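PDB 5LKB: glutathione S-transferase omega-like 2 from Saccharomyces cerevisiae, which acts as a one-cysteine thiol transferase and reduces dehydroascorbate and dimethylarsinic acid at the expense of glutathione. Local coordinates for residues L53-L58 / R179-S184; A286-Y291 / D331-T336. One frame throughout, in Å; residues are numbered along the deposited sequence.

Overall arrangement
Two buried packing sites, with centres about 12 Å apart, meet along helix 47-58. Contact 1 joins the end of that helix to the end of helix 174-182, both belonging to the thioredoxin-like N-terminal domain, whose four-stranded mixed sheet runs in the order 66-69, 38-42, 160-163, 168-171. Contact 2 follows contact 1 along the chain and lies in the all-helical C-terminal domain, between helix 285-304 and the short helix 331-334. The two sites touch: Leu-58 CD1 lies 3.6 Å from Ile-288 CD1, and Ala-57 CB 3.7 Å from Ala-332 CB. Helix 47-58, which follows the nucleophile Cys-46, thus forms part of the packing between the two domains.

Contact 1 (L53-L58 / R179-S184); sequences LITRAL and RILNSS
Thr-55 and Leu-181 carry this contact, methyl against aliphatic chain. The methyl CG2 of Thr-55 sits 3.7 Å from Leu-181 CB and 4.1 Å from Leu-181 CD1, and the two side chains meet at a slant. CG2 stands opposite the backbone N of its own residue (chi1 -59° for OG1), which turns the methyl to the neighbouring helix and leaves OG1 beside the backbone, where it bonds to the carbonyl O of Arg-51 one turn earlier. Leu-181 is extended beyond CB, with chi2 at 174°, and this carries CD1 up to the backbone of helix 47-58, 3.9 Å from Arg-56 N. The same methyl lies 4.3 Å from Arg-56 CB, while the rest of that arginine runs away, its guanidinium held by the carbonyl oxygens of Ile-65 and Asp-100. Helix 174-182 stops just beyond: Ser-183 leaves helical geometry, and its OG gives a 2.6 Å bond to Ile-180 O, which also accepts from Ser-183 N. Two helices of the thioredoxin-like domain are joined here by van der Waals contact; the hydroxyl of Thr-55 and the guanidinium N-H groups of Arg-56 find their hydrogen-bond partners elsewhere, and the fit depends on shape rather than on polar pairing.

Contact 2 (A286-Y291 / D331-T336); sequences ADIRLY and DAFRYT
Phe-333 drives one edge of its ring into the face of Tyr-291, a T-shaped pair with centroids 4.7 Å apart and planes at 77°. The atom that leads is CD2, poised 3.4 Å above the tyrosine plane over the ring centre, and its closest carbon there is Tyr-291 CG at 3.5 Å. The two side chains run past one another in opposite senses, so Phe-333 CB ends up near the phenol end, 3.8 Å from Tyr-291 OH, while CE2 comes near Tyr-291 CB. With CG anti to the backbone N (chi1 174°), Tyr-291 extends from helix 285-304 so that its ring lies against Phe-333 of helix 331-334. At the far end of the phenylalanine, CZ meets Ile-288 CG1 at 3.8 Å, these chains crossing at about a right angle. Both helices belong to the all-helical C-terminal domain of the glutathione transferase fold, and Phe-333 also touches Ile-54 of the thioredoxin-like domain, so the ring lies where the two domains meet. A leucine in place of Tyr-291 would probably deprive the Phe-333 edge of its aromatic face and leave Thr-337 without the phenol as a hydrogen-bonding mate. That threonine's OG1 is shared, bonding both Tyr-291 OH and Phe-333 O, and so links the two aromatic residues a second time, while Val-323 and Tyr-327 of helix 317-329 pack on Tyr-291. Beyond the short helix, Thr-336 OG1 closes back on Ala-332 O at 2.7 Å, in the carbonyl plane.

Contact 1 (L53-L58 / R179-S184)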
loop_
_atom_site.group_PDB
_atom_site.type_symbol
_atom_site.label_atom_id
_atom_site.label_comp_id
_atom_site.label_asym_id
_atom_site.label_seq_id
_atom_site.Cartn_x
_atom_site.Cartn_y
_atom_site.Cartn_z
ATOM N N LEU A 53 -11.279 9.373 -23.539
ATOM C CA LEU A 53 -10.458 10.554 -23.745
ATOM C C LEU A 53 -9.253 10.227 -24.612
ATOM O O LEU A 53 -8.922 10.988 -25.530
ATOM C CB LEU A 53 -9.990 11.112 -22.430
ATOM C CG LEU A 53 -11.015 11.717 -21.532
ATOM C CD1 LEU A 53 -10.334 12.204 -20.223
ATOM C CD2 LEU A 53 -11.762 12.885 -22.158
ATOM N N ILE A 54 -8.588 9.106 -24.352
ATOM C CA ILE A 54 -7.428 8.708 -25.127
ATOM C C ILE A 54 -7.841 8.520 -26.596
ATOM O O ILE A 54 -7.172 8.984 -27.530
ATOM C CB ILE A 54 -6.775 7.430 -24.566
ATOM C CG1 ILE A 54 -6.194 7.733 -23.166
ATOM C CG2 ILE A 54 -5.681 6.929 -25.476
ATOM C CD1 ILE A 54 -6.009 6.513 -22.321
ATOM N N THR A 55 -8.944 7.815 -26.800
ATOM C CA THR A 55 -9.394 7.496 -28.149
ATOM C C THR A 55 -9.845 8.755 -28.878
ATOM O O THR A 55 -9.510 8.938 -30.058
ATOM C CB THR A 55 -10.510 6.456 -28.068
ATOM O OG1 THR A 55 -10.053 5.257 -27.406
ATOM C CG2 THR A 55 -10.928 6.001 -29.470
ATOM N N ARG A 56 -10.560 9.642 -28.196
ATOM C CA ARG A 56 -10.918 10.936 -28.756
ATOM C C ARG A 56 -9.697 11.696 -29.262
ATOM O O ARG A 56 -9.715 12.316 -30.343
ATOM C CB ARG A 56 -11.770 11.743 -27.766
ATOM C CG ARG A 56 -12.013 13.207 -28.145
ATOM C CD ARG A 56 -12.961 13.780 -27.173
ATOM N NE ARG A 56 -13.083 15.240 -27.199
ATOM C CZ ARG A 56 -12.441 16.120 -26.438
ATOM N NH1 ARG A 56 -11.537 15.748 -25.509
ATOM N NH2 ARG A 56 -12.749 17.405 -26.537
ATOM N N ALA A 57 -8.625 11.715 -28.486
ATOM C CA ALA A 57 -7.421 12.402 -28.940
ATOM C C ALA A 57 -6.776 11.703 -30.131
ATOM O O ALA A 57 -6.411 12.371 -31.120
ATOM C CB ALA A 57 -6.418 12.510 -27.796
ATOM N N LEU A 58 -6.589 10.392 -30.060
ATOM C CA LEU A 58 -5.850 9.639 -31.067
ATOM C C LEU A 58 -6.575 9.721 -32.406
ATOM O O LEU A 58 -5.949 9.726 -33.473
ATOM C CB LEU A 58 -5.703 8.169 -30.650
ATOM C CG LEU A 58 -4.669 7.873 -29.537
ATOM C CD1 LEU A 58 -4.743 6.403 -29.130
ATOM C CD2 LEU A 58 -3.272 8.154 -29.949
ATOM N N ARG A 179 -15.390 2.221 -29.775
ATOM C CA ARG A 179 -15.630 1.688 -31.110
ATOM C C ARG A 179 -16.303 2.747 -31.964
ATOM O O ARG A 179 -15.939 2.935 -33.136
ATOM C CB ARG A 179 -16.487 0.425 -30.992
ATOM C CG ARG A 179 -15.756 -0.820 -30.482
ATOM C CD ARG A 179 -14.607 -1.268 -31.380
ATOM N NE ARG A 179 -13.727 -2.266 -30.738
ATOM C CZ ARG A 179 -13.901 -3.572 -30.747
ATOM N NH1 ARG A 179 -14.952 -4.106 -31.408
ATOM N NH2 ARG A 179 -13.031 -4.370 -30.136
ATOM N N ILE A 180 -17.248 3.489 -31.387
ATOM C CA ILE A 180 -17.865 4.584 -32.159
ATOM C C ILE A 180 -16.807 5.581 -32.609
ATOM O O ILE A 180 -16.746 5.977 -33.791
ATOM C CB ILE A 180 -18.987 5.240 -31.350
ATOM C CG1 ILE A 180 -20.113 4.259 -31.044
ATOM C CG2 ILE A 180 -19.576 6.488 -32.077
ATOM C CD1 ILE A 180 -21.187 4.806 -30.060
ATOM N N LEU A 181 -15.947 6.024 -31.675
ATOM C CA LEU A 181 -14.941 7.016 -32.022
ATOM C C LEU A 181 -14.008 6.487 -33.055
ATOM O O LEU A 181 -13.542 7.248 -33.879
ATOM C CB LEU A 181 -14.157 7.374 -30.745
ATOM C CG LEU A 181 -14.992 8.067 -29.668
ATOM C CD1 LEU A 181 -14.185 8.233 -28.412
ATOM C CD2 LEU A 181 -15.579 9.431 -30.045
ATOM N N ASN A 182 -13.656 5.202 -33.007
ATOM C CA ASN A 182 -12.709 4.654 -33.949
ATOM C C ASN A 182 -13.333 4.386 -35.335
ATOM O O ASN A 182 -12.574 4.258 -36.296
ATOM C CB ASN A 182 -12.058 3.375 -33.419
ATOM C CG ASN A 182 -11.004 2.843 -34.352
ATOM O OD1 ASN A 182 -9.933 3.471 -34.521
ATOM N ND2 ASN A 182 -11.255 1.672 -34.936
ATOM N N SER A 183 -14.653 4.287 -35.401
ATOM C CA SER A 183 -15.371 3.902 -36.629
ATOM C C SER A 183 -15.242 4.974 -37.675
ATOM O O SER A 183 -14.654 6.014 -37.463
ATOM C CB SER A 183 -16.847 3.719 -36.366
ATOM O OG SER A 183 -17.491 4.960 -36.110
ATOM N N SER A 184 -15.834 4.712 -38.826
ATOM C CA SER A 184 -15.787 5.728 -39.860
ATOM C C SER A 184 -16.751 6.882 -39.606
ATOM O O SER A 184 -16.735 7.851 -40.389
ATOM C CB SER A 184 -16.100 5.133 -41.269
ATOM O OG SER A 184 -17.412 4.638 -41.286
#

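Contact 2 (A286-Y291 / D331-T336)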
loop_
_atom_site.group_PDB
_atom_site.type_symbol
_atom_site.label_atom_id
_atom_site.label_comp_id
_atom_site.label_asym_id
_atom_site.label_seq_id
_atom_site.Cartn_x
_atom_site.Cartn_y
_atom_site.Cartn_z
ATOM N N ALA A 286 -6.531 -2.491 -27.528
ATOM C CA ALA A 286 -6.141 -3.373 -26.421
ATOM C C ALA A 286 -5.172 -2.647 -25.508
ATOM O O ALA A 286 -5.244 -2.796 -24.275
ATOM C CB ALA A 286 -5.472 -4.642 -26.954
ATOM N N ASP A 287 -4.237 -1.875 -26.094
ATOM C CA ASP A 287 -3.309 -1.092 -25.263
ATOM C C ASP A 287 -4.051 -0.033 -24.460
ATOM O O ASP A 287 -3.729 0.214 -23.266
ATOM C CB ASP A 287 -2.247 -0.426 -26.108
ATOM C CG ASP A 287 -1.433 -1.397 -26.865
ATOM O OD1 ASP A 287 -0.715 -2.209 -26.283
ATOM O OD2 ASP A 287 -1.482 -1.350 -28.133
ATOM N N ILE A 288 -4.983 0.640 -25.088
ATOM C CA ILE A 288 -5.727 1.707 -24.439
ATOM C C ILE A 288 -6.455 1.171 -23.224
ATOM O O ILE A 288 -6.385 1.740 -22.127
ATOM C CB ILE A 288 -6.658 2.402 -25.455
ATOM C CG1 ILE A 288 -5.804 3.108 -26.516
ATOM C CG2 ILE A 288 -7.613 3.371 -24.737
ATOM C CD1 ILE A 288 -6.581 3.661 -27.680
ATOM N N ARG A 289 -7.161 0.065 -23.393
ATOM C CA ARG A 289 -7.970 -0.487 -22.332
ATOM C C ARG A 289 -7.091 -0.975 -21.189
ATOM O O ARG A 289 -7.441 -0.747 -20.030
ATOM C CB ARG A 289 -8.878 -1.602 -22.860
ATOM C CG ARG A 289 -10.055 -1.071 -23.748
ATOM C CD ARG A 289 -10.697 -2.288 -24.507
ATOM N NE ARG A 289 -11.080 -3.330 -23.579
ATOM C CZ ARG A 289 -12.244 -3.915 -23.456
ATOM N NH1 ARG A 289 -13.269 -3.591 -24.248
ATOM N NH2 ARG A 289 -12.383 -4.884 -22.546
ATOM N N LEU A 290 -5.956 -1.597 -21.489
ATOM C CA LEU A 290 -5.068 -2.048 -20.404
ATOM C C LEU A 290 -4.456 -0.845 -19.710
ATOM O O LEU A 290 -4.301 -0.855 -18.471
ATOM C CB LEU A 290 -3.966 -2.948 -20.944
ATOM C CG LEU A 290 -2.935 -3.466 -19.921
ATOM C CD1 LEU A 290 -3.636 -4.280 -18.888
ATOM C CD2 LEU A 290 -1.877 -4.274 -20.593
ATOM N N TYR A 291 -4.052 0.164 -20.470
ATOM C CA TYR A 291 -3.340 1.326 -19.912
ATOM C C TYR A 291 -4.125 2.005 -18.788
ATOM O O TYR A 291 -3.537 2.441 -17.774
ATOM C CB TYR A 291 -3.116 2.373 -21.017
ATOM C CG TYR A 291 -2.515 3.698 -20.550
ATOM C CD1 TYR A 291 -3.333 4.702 -20.165
ATOM C CD2 TYR A 291 -1.156 3.906 -20.476
ATOM C CE1 TYR A 291 -2.864 5.907 -19.727
ATOM C CE2 TYR A 291 -0.641 5.134 -20.042
ATOM C CZ TYR A 291 -1.487 6.130 -19.700
ATOM O OH TYR A 291 -1.017 7.351 -19.257
ATOM N N ASP A 331 1.255 11.827 -26.482
ATOM C CA ASP A 331 0.555 12.906 -25.800
ATOM C C ASP A 331 -0.898 12.543 -25.462
ATOM O O ASP A 331 -1.452 13.077 -24.489
ATOM C CB ASP A 331 0.528 14.172 -26.652
ATOM C CG ASP A 331 1.896 14.825 -26.804
ATOM O OD1 ASP A 331 2.859 14.413 -26.126
ATOM O OD2 ASP A 331 1.938 15.746 -27.653
ATOM N N ALA A 332 -1.556 11.705 -26.281
ATOM C CA ALA A 332 -2.954 11.333 -26.004
ATOM C C ALA A 332 -3.089 10.653 -24.654
ATOM O O ALA A 332 -4.162 10.723 -24.057
ATOM C CB ALA A 332 -3.495 10.384 -27.066
ATOM N N PHE A 333 -2.031 9.956 -24.236
ATOM C CA PHE A 333 -1.982 9.288 -22.940
ATOM C C PHE A 333 -1.562 10.263 -21.837
ATOM O O PHE A 333 -2.320 10.504 -20.887
ATOM C CB PHE A 333 -1.063 8.075 -23.035
ATOM C CG PHE A 333 -1.589 6.936 -23.892
ATOM C CD1 PHE A 333 -1.489 6.983 -25.287
ATOM C CD2 PHE A 333 -2.205 5.838 -23.338
ATOM C CE1 PHE A 333 -1.936 5.904 -26.079
ATOM C CE2 PHE A 333 -2.631 4.760 -24.128
ATOM C CZ PHE A 333 -2.525 4.817 -25.524
ATOM N N ARG A 334 -0.389 10.907 -22.000
ATOM C CA ARG A 334 0.114 11.763 -20.924
ATOM C C ARG A 334 -0.908 12.827 -20.548
ATOM O O ARG A 334 -1.170 13.067 -19.365
ATOM C CB ARG A 334 1.387 12.455 -21.399
ATOM C CG ARG A 334 2.061 13.256 -20.374
ATOM C CD ARG A 334 3.352 13.678 -21.057
ATOM N NE ARG A 334 4.230 14.471 -20.230
ATOM C CZ ARG A 334 5.479 14.798 -20.601
ATOM N NH1 ARG A 334 5.982 14.407 -21.789
ATOM N NH2 ARG A 334 6.222 15.515 -19.798
ATOM N N TYR A 335 -1.450 13.522 -21.560
ATOM C CA TYR A 335 -2.218 14.737 -21.292
ATOM C C TYR A 335 -3.681 14.478 -21.035
ATOM O O TYR A 335 -4.438 15.419 -20.751
ATOM C CB TYR A 335 -1.966 15.803 -22.379
ATOM C CG TYR A 335 -0.511 16.222 -22.374
ATOM C CD1 TYR A 335 0.019 16.906 -21.303
ATOM C CD2 TYR A 335 0.339 15.850 -23.382
ATOM C CE1 TYR A 335 1.393 17.283 -21.254
ATOM C CE2 TYR A 335 1.711 16.209 -23.339
ATOM C CZ TYR A 335 2.205 16.913 -22.259
ATOM O OH TYR A 335 3.535 17.290 -22.164
ATOM N N THR A 336 -4.068 13.203 -20.968
ATOM C CA THR A 336 -5.353 12.805 -20.422
ATOM C C THR A 336 -5.254 12.126 -19.077
ATOM O O THR A 336 -6.299 11.764 -18.519
ATOM C CB THR A 336 -6.091 11.847 -21.350
ATOM O OG1 THR A 336 -5.399 10.646 -21.636
ATOM C CG2 THR A 336 -6.431 12.541 -22.721
#